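Local coordinates for inositol-1,4,5-trisphosphate 5-phosphatase 1 (Schizosaccharomyces pombe, PDB 1I9Z), which removes the 5-phosphate from soluble and lipid inositol phosphates such as phosphatidylinositol 4,5-bisphosphate, controlling their cellular levels, at residues C37-K42 / E85-R90; L124-N129 / F153-T158. All blocks are in the same frame, centred on the assembly; numbering follows the deposited sequence.

In the fold
Both interactions belong to the catalytic inositol polyphosphate 5-phosphatase domain, which has the DNase I-like fold of two mixed sheets packed in a sandwich. Interaction 1 comes first along the chain. It sets the loop after strand 20-33 against helix 78-94, at the surface. Interaction 2 pairs strands 127-136 and 147-155, at one edge of the five-stranded sheet, and is partly buried. Their centres lie 27 Å apart, and the nearest atoms are about 11 Å apart without touching. Both contacts border strand 102-110 of the other sheet: E85 bonds to S107, and I127 and F153 touch L105. They hold separate parts of one domain.

Interaction 1. Residues C37-K42 / E85-R90; sequences CSATTK and ESCVKR
This is loop-on-helix packing at the surface of the DNase I-like phosphatase domain. The loop 37-42 follows strand 20-33 and rests on helix 78-94. C87, T41 and R90 have the most surface buried here. C87 points from the helix toward the loop. Its chi1 of -70° sets SG beside its own backbone N and against the T40 backbone. C87 SG lies 3.5 Å from T40 C, and C87 CB is at the same distance from T40 O. A39 CB meets C87 SG tip to tip at 4.0 Å. No hydrogen bond crosses between the segments, so van der Waals packing carries the contact. T41 supplies its methyl. T41 CG2 sits beside the backbone N, anti to the carbonyl carbon, and reaches C87 CB at 3.9 Å. An ST turn shapes the loop at this point: K42 N donates to T40 OG1 at 3.0 Å. Nearby, A39 and C37 also touch W84 of the same helix. R90 bends at chi3 and turns its guanidinium back along the helix. R90 NH2 donates to S86 OG, close to the guanidinium plane, which steadies the flat group. T41 CG2 then lies over one guanidinium face, nearer the rim, 3.7 Å from R90 NH1.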
loop_
_atom_site.group_PDB
_atom_site.type_symbol
_atom_site.label_atom_id
_atom_site.label_comp_id
_atom_site.label_asym_id
_atom_site.label_seq_id
_atom_site.Cartn_x
_atom_site.Cartn_y
_atom_site.Cartn_z
ATOM N N CYS A 37 -10.262 18.048 6.288
ATOM C CA CYS A 37 -11.624 18.256 5.738
ATOM C C CYS A 37 -12.614 17.253 6.271
ATOM O O CYS A 37 -12.261 16.147 6.672
ATOM C CB CYS A 37 -11.638 18.192 4.193
ATOM S SG CYS A 37 -11.416 16.528 3.461
ATOM N N SER A 38 -13.896 17.637 6.242
ATOM C CA SER A 38 -14.958 16.737 6.702
ATOM C C SER A 38 -15.258 15.494 5.886
ATOM O O SER A 38 -15.249 15.516 4.678
ATOM C CB SER A 38 -16.283 17.515 6.797
ATOM O OG SER A 38 -16.041 18.736 7.466
ATOM N N ALA A 39 -15.609 14.430 6.591
ATOM C CA ALA A 39 -15.990 13.163 6.017
ATOM C C ALA A 39 -17.154 13.377 5.076
ATOM O O ALA A 39 -18.042 14.183 5.367
ATOM C CB ALA A 39 -16.421 12.215 7.126
ATOM N N THR A 40 -17.189 12.646 3.965
ATOM C CA THR A 40 -18.305 12.799 3.007
ATOM C C THR A 40 -18.331 11.544 2.169
ATOM O O THR A 40 -17.287 10.904 2.010
ATOM C CB THR A 40 -18.079 14.050 2.084
ATOM O OG1 THR A 40 -19.086 14.077 1.036
ATOM C CG2 THR A 40 -16.664 14.014 1.430
ATOM N N THR A 41 -19.499 11.169 1.627
ATOM C CA THR A 41 -19.583 9.999 0.771
ATOM C C THR A 41 -19.369 10.462 -0.660
ATOM O O THR A 41 -19.408 9.661 -1.568
ATOM C CB THR A 41 -20.992 9.364 0.807
ATOM O OG1 THR A 41 -21.946 10.397 0.511
ATOM C CG2 THR A 41 -21.310 8.840 2.208
ATOM N N LYS A 42 -19.140 11.739 -0.871
ATOM C CA LYS A 42 -18.977 12.209 -2.254
ATOM C C LYS A 42 -17.521 11.983 -2.696
ATOM O O LYS A 42 -16.789 12.936 -2.938
ATOM C CB LYS A 42 -19.318 13.700 -2.381
ATOM C CG LYS A 42 -20.747 14.056 -1.952
ATOM C CD LYS A 42 -21.713 13.694 -3.025
ATOM C CE LYS A 42 -22.102 12.234 -2.973
ATOM N NZ LYS A 42 -23.388 11.994 -3.757
ATOM N N GLU A 85 -14.855 5.987 7.946
ATOM C CA GLU A 85 -15.155 4.555 7.775
ATOM C C GLU A 85 -16.594 4.345 7.339
ATOM O O GLU A 85 -16.896 3.510 6.471
ATOM C CB GLU A 85 -14.960 3.745 9.095
ATOM C CG GLU A 85 -13.478 3.754 9.550
ATOM C CD GLU A 85 -13.245 3.106 10.899
ATOM O OE1 GLU A 85 -14.206 2.587 11.502
ATOM O OE2 GLU A 85 -12.099 3.114 11.374
ATOM N N SER A 86 -17.497 5.033 8.032
ATOM C CA SER A 86 -18.904 4.873 7.694
ATOM C C SER A 86 -19.138 5.371 6.268
ATOM O O SER A 86 -19.960 4.775 5.518
ATOM C CB SER A 86 -19.766 5.707 8.701
ATOM O OG SER A 86 -21.086 5.816 8.211
ATOM N N CYS A 87 -18.476 6.472 5.890
ATOM C CA CYS A 87 -18.677 6.975 4.517
ATOM C C CYS A 87 -18.170 6.010 3.450
ATOM O O CYS A 87 -18.830 5.773 2.434
ATOM C CB CYS A 87 -18.034 8.350 4.293
ATOM S SG CYS A 87 -18.840 9.713 5.142
ATOM N N VAL A 88 -16.965 5.460 3.646
ATOM C CA VAL A 88 -16.448 4.527 2.664
ATOM C C VAL A 88 -17.306 3.269 2.578
ATOM O O VAL A 88 -17.652 2.781 1.467
ATOM C CB VAL A 88 -14.968 4.158 3.026
ATOM C CG1 VAL A 88 -14.454 3.090 2.080
ATOM C CG2 VAL A 88 -14.113 5.411 2.977
ATOM N N LYS A 89 -17.688 2.732 3.736
ATOM C CA LYS A 89 -18.504 1.534 3.748
ATOM C C LYS A 89 -19.833 1.792 3.012
ATOM O O LYS A 89 -20.291 0.952 2.250
ATOM C CB LYS A 89 -18.790 1.126 5.207
ATOM C CG LYS A 89 -19.485 -0.246 5.432
ATOM C CD LYS A 89 -19.778 -0.514 6.981
ATOM C CE LYS A 89 -18.456 -0.797 7.856
ATOM N NZ LYS A 89 -17.447 0.349 8.191
ATOM N N ARG A 90 -20.448 2.945 3.252
ATOM C CA ARG A 90 -21.767 3.224 2.588
ATOM C C ARG A 90 -21.561 3.275 1.074
ATOM O O ARG A 90 -22.345 2.765 0.272
ATOM C CB ARG A 90 -22.341 4.560 3.035
ATOM C CG ARG A 90 -23.659 4.432 3.779
ATOM C CD ARG A 90 -24.147 5.778 4.339
ATOM N NE ARG A 90 -23.210 6.275 5.349
ATOM C CZ ARG A 90 -23.031 7.564 5.648
ATOM N NH1 ARG A 90 -23.732 8.499 5.009
ATOM N NH2 ARG A 90 -22.150 7.925 6.569
#

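Interaction 2. Residues L124-N129 / F153-T158; sequences LPSIKN and FDYEDT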
loop_
_atom_site.group_PDB
_atom_site.type_symbol
_atom_site.label_atom_id
_atom_site.label_comp_id
_atom_site.label_asym_id
_atom_site.label_seq_id
_atom_site.Cartn_x
_atom_site.Cartn_y
_atom_site.Cartn_z
ATOM N N LEU A 124 -13.906 -13.104 3.022
ATOM C CA LEU A 124 -13.615 -13.350 4.434
ATOM C C LEU A 124 -13.112 -14.723 4.873
ATOM O O LEU A 124 -12.179 -14.813 5.674
ATOM C CB LEU A 124 -14.818 -12.963 5.286
ATOM C CG LEU A 124 -14.888 -11.550 5.803
ATOM C CD1 LEU A 124 -16.094 -11.500 6.772
ATOM C CD2 LEU A 124 -13.579 -11.175 6.524
ATOM N N PRO A 125 -13.704 -15.817 4.365
ATOM C CA PRO A 125 -13.220 -17.137 4.791
ATOM C C PRO A 125 -11.760 -17.381 4.480
ATOM O O PRO A 125 -11.129 -18.196 5.136
ATOM C CB PRO A 125 -14.127 -18.106 4.028
ATOM C CG PRO A 125 -15.408 -17.343 3.879
ATOM C CD PRO A 125 -14.925 -15.940 3.541
ATOM N N SER A 126 -11.220 -16.645 3.506
ATOM C CA SER A 126 -9.834 -16.825 3.072
ATOM C C SER A 126 -8.869 -15.989 3.877
ATOM O O SER A 126 -7.686 -16.264 3.872
ATOM C CB SER A 126 -9.654 -16.388 1.594
ATOM O OG SER A 126 -10.338 -17.212 0.669
ATOM N N ILE A 127 -9.380 -15.012 4.622
ATOM C CA ILE A 127 -8.488 -14.063 5.331
ATOM C C ILE A 127 -8.234 -14.439 6.764
ATOM O O ILE A 127 -9.194 -14.627 7.527
ATOM C CB ILE A 127 -9.084 -12.640 5.202
ATOM C CG1 ILE A 127 -8.952 -12.211 3.715
ATOM C CG2 ILE A 127 -8.302 -11.654 6.131
ATOM C CD1 ILE A 127 -9.683 -10.895 3.323
ATOM N N LYS A 128 -6.959 -14.590 7.130
ATOM C CA LYS A 128 -6.621 -15.030 8.462
ATOM C C LYS A 128 -5.406 -14.280 9.018
ATOM O O LYS A 128 -4.670 -13.637 8.249
ATOM C CB LYS A 128 -6.295 -16.539 8.419
ATOM C CG LYS A 128 -7.490 -17.429 7.935
ATOM C CD LYS A 128 -8.486 -17.688 9.081
ATOM C CE LYS A 128 -9.826 -18.336 8.581
ATOM N NZ LYS A 128 -10.709 -17.244 7.949
ATOM N N ASN A 129 -5.214 -14.381 10.342
ATOM C CA ASN A 129 -4.055 -13.772 11.008
ATOM C C ASN A 129 -3.908 -12.256 10.743
ATOM O O ASN A 129 -2.779 -11.729 10.492
ATOM C CB ASN A 129 -2.781 -14.504 10.568
ATOM C CG ASN A 129 -2.930 -16.034 10.680
ATOM O OD1 ASN A 129 -3.365 -16.516 11.718
ATOM N ND2 ASN A 129 -2.591 -16.785 9.603
ATOM N N PHE A 153 -2.152 -9.456 6.761
ATOM C CA PHE A 153 -3.050 -10.590 6.876
ATOM C C PHE A 153 -2.630 -11.650 5.845
ATOM O O PHE A 153 -1.856 -11.374 4.890
ATOM C CB PHE A 153 -4.535 -10.161 6.665
ATOM C CG PHE A 153 -4.843 -9.515 5.326
ATOM C CD1 PHE A 153 -5.171 -10.292 4.227
ATOM C CD2 PHE A 153 -4.788 -8.120 5.169
ATOM C CE1 PHE A 153 -5.443 -9.708 2.972
ATOM C CE2 PHE A 153 -5.058 -7.505 3.933
ATOM C CZ PHE A 153 -5.387 -8.284 2.826
ATOM N N ASP A 154 -3.135 -12.861 6.030
ATOM C CA ASP A 154 -2.834 -13.885 5.035
ATOM C C ASP A 154 -4.127 -14.043 4.272
ATOM O O ASP A 154 -5.217 -13.958 4.868
ATOM C CB ASP A 154 -2.452 -15.203 5.717
ATOM C CG ASP A 154 -1.182 -15.092 6.420
ATOM O OD1 ASP A 154 -0.208 -14.713 5.754
ATOM O OD2 ASP A 154 -1.105 -15.346 7.633
ATOM N N TYR A 155 -4.009 -14.202 2.953
ATOM C CA TYR A 155 -5.151 -14.476 2.079
ATOM C C TYR A 155 -4.781 -15.903 1.598
ATOM O O TYR A 155 -3.861 -16.122 0.782
ATOM C CB TYR A 155 -5.283 -13.465 0.952
ATOM C CG TYR A 155 -6.585 -13.630 0.200
ATOM C CD1 TYR A 155 -7.557 -12.626 0.231
ATOM C CD2 TYR A 155 -6.851 -14.785 -0.552
ATOM C CE1 TYR A 155 -8.735 -12.746 -0.450
ATOM C CE2 TYR A 155 -8.064 -14.927 -1.257
ATOM C CZ TYR A 155 -8.993 -13.904 -1.192
ATOM O OH TYR A 155 -10.194 -14.000 -1.828
ATOM N N GLU A 156 -5.526 -16.868 2.141
ATOM C CA GLU A 156 -5.183 -18.277 1.953
ATOM C C GLU A 156 -3.732 -18.379 2.450
ATOM O O GLU A 156 -3.449 -17.929 3.560
ATOM C CB GLU A 156 -5.351 -18.713 0.494
ATOM C CG GLU A 156 -6.799 -18.728 0.014
ATOM C CD GLU A 156 -7.779 -19.668 0.777
ATOM O OE1 GLU A 156 -7.390 -20.518 1.592
ATOM O OE2 GLU A 156 -8.985 -19.519 0.545
ATOM N N ASP A 157 -2.794 -18.924 1.663
ATOM C CA ASP A 157 -1.438 -19.033 2.171
ATOM C C ASP A 157 -0.485 -17.952 1.648
ATOM O O ASP A 157 0.734 -18.147 1.616
ATOM C CB ASP A 157 -0.856 -20.410 1.851
ATOM C CG ASP A 157 -1.632 -21.543 2.537
ATOM O OD1 ASP A 157 -2.601 -22.053 1.975
ATOM O OD2 ASP A 157 -1.271 -21.892 3.664
ATOM N N THR A 158 -1.031 -16.818 1.242
ATOM C CA THR A 158 -0.192 -15.741 0.728
ATOM C C THR A 158 -0.244 -14.596 1.742
ATOM O O THR A 158 -1.349 -14.225 2.131
ATOM C CB THR A 158 -0.755 -15.270 -0.633
ATOM O OG1 THR A 158 -0.617 -16.349 -1.598
ATOM C CG2 THR A 158 0.035 -14.034 -1.121
HETATM O O HOH W 1 -5.395 -17.374 5.259
#
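Strands 127-136 and 147-155 form an antiparallel beta hairpin in the five-stranded sheet of the DNase I-like fold. Segments 124-129 and 153-158 pair at its open end, far from the connecting loop. K128 and D154 are a hydrogen-bonded pair. K128 N donates to D154 O at 2.9 Å, in the carbonyl plane. D154 N returns a bond to K128 O at 2.8 Å, nearly along the C=O axis. I127 and Y155 are the adjacent non-hydrogen-bonded pair. Beyond them E156 N gives a nearly straight bond to S126 O (172°). This bond carries the pairing past the strand end into the type II' turn from Y155 to T158. A water lies between S126 O and E156 O, close enough to bond to each, though it has more acceptors nearby than protons to give.

Side chains reinforce both ends. N129 ND2 donates to the anti lone pair of D154 OD2 at 2.9 Å, with the amide and carboxylate planes 79° apart. D154 OD1 forms a salt bridge to R152. K128 NZ turns back to its own segment and donates to P125 O and I127 O. On the other face, I127 CG1 packs against the Y155 ring and I127 CG2 against the F153 ring. These residues face strands of the other sheet: I127 and F153 touch L105, and Y155 touches V25.

The E156 chain bends at chi2 (-60°) and brings its carboxylate back to S126. S126 OG donates to E156 OE2 at 2.7 Å, from above the carboxylate plane. An alanine at E156 would remove this acceptor and would probably leave the S126 hydroxyl less firmly oriented. S126 CB lies over one face of the Y155 ring, a CH-pi contact 3.8 Å from the ring centroid.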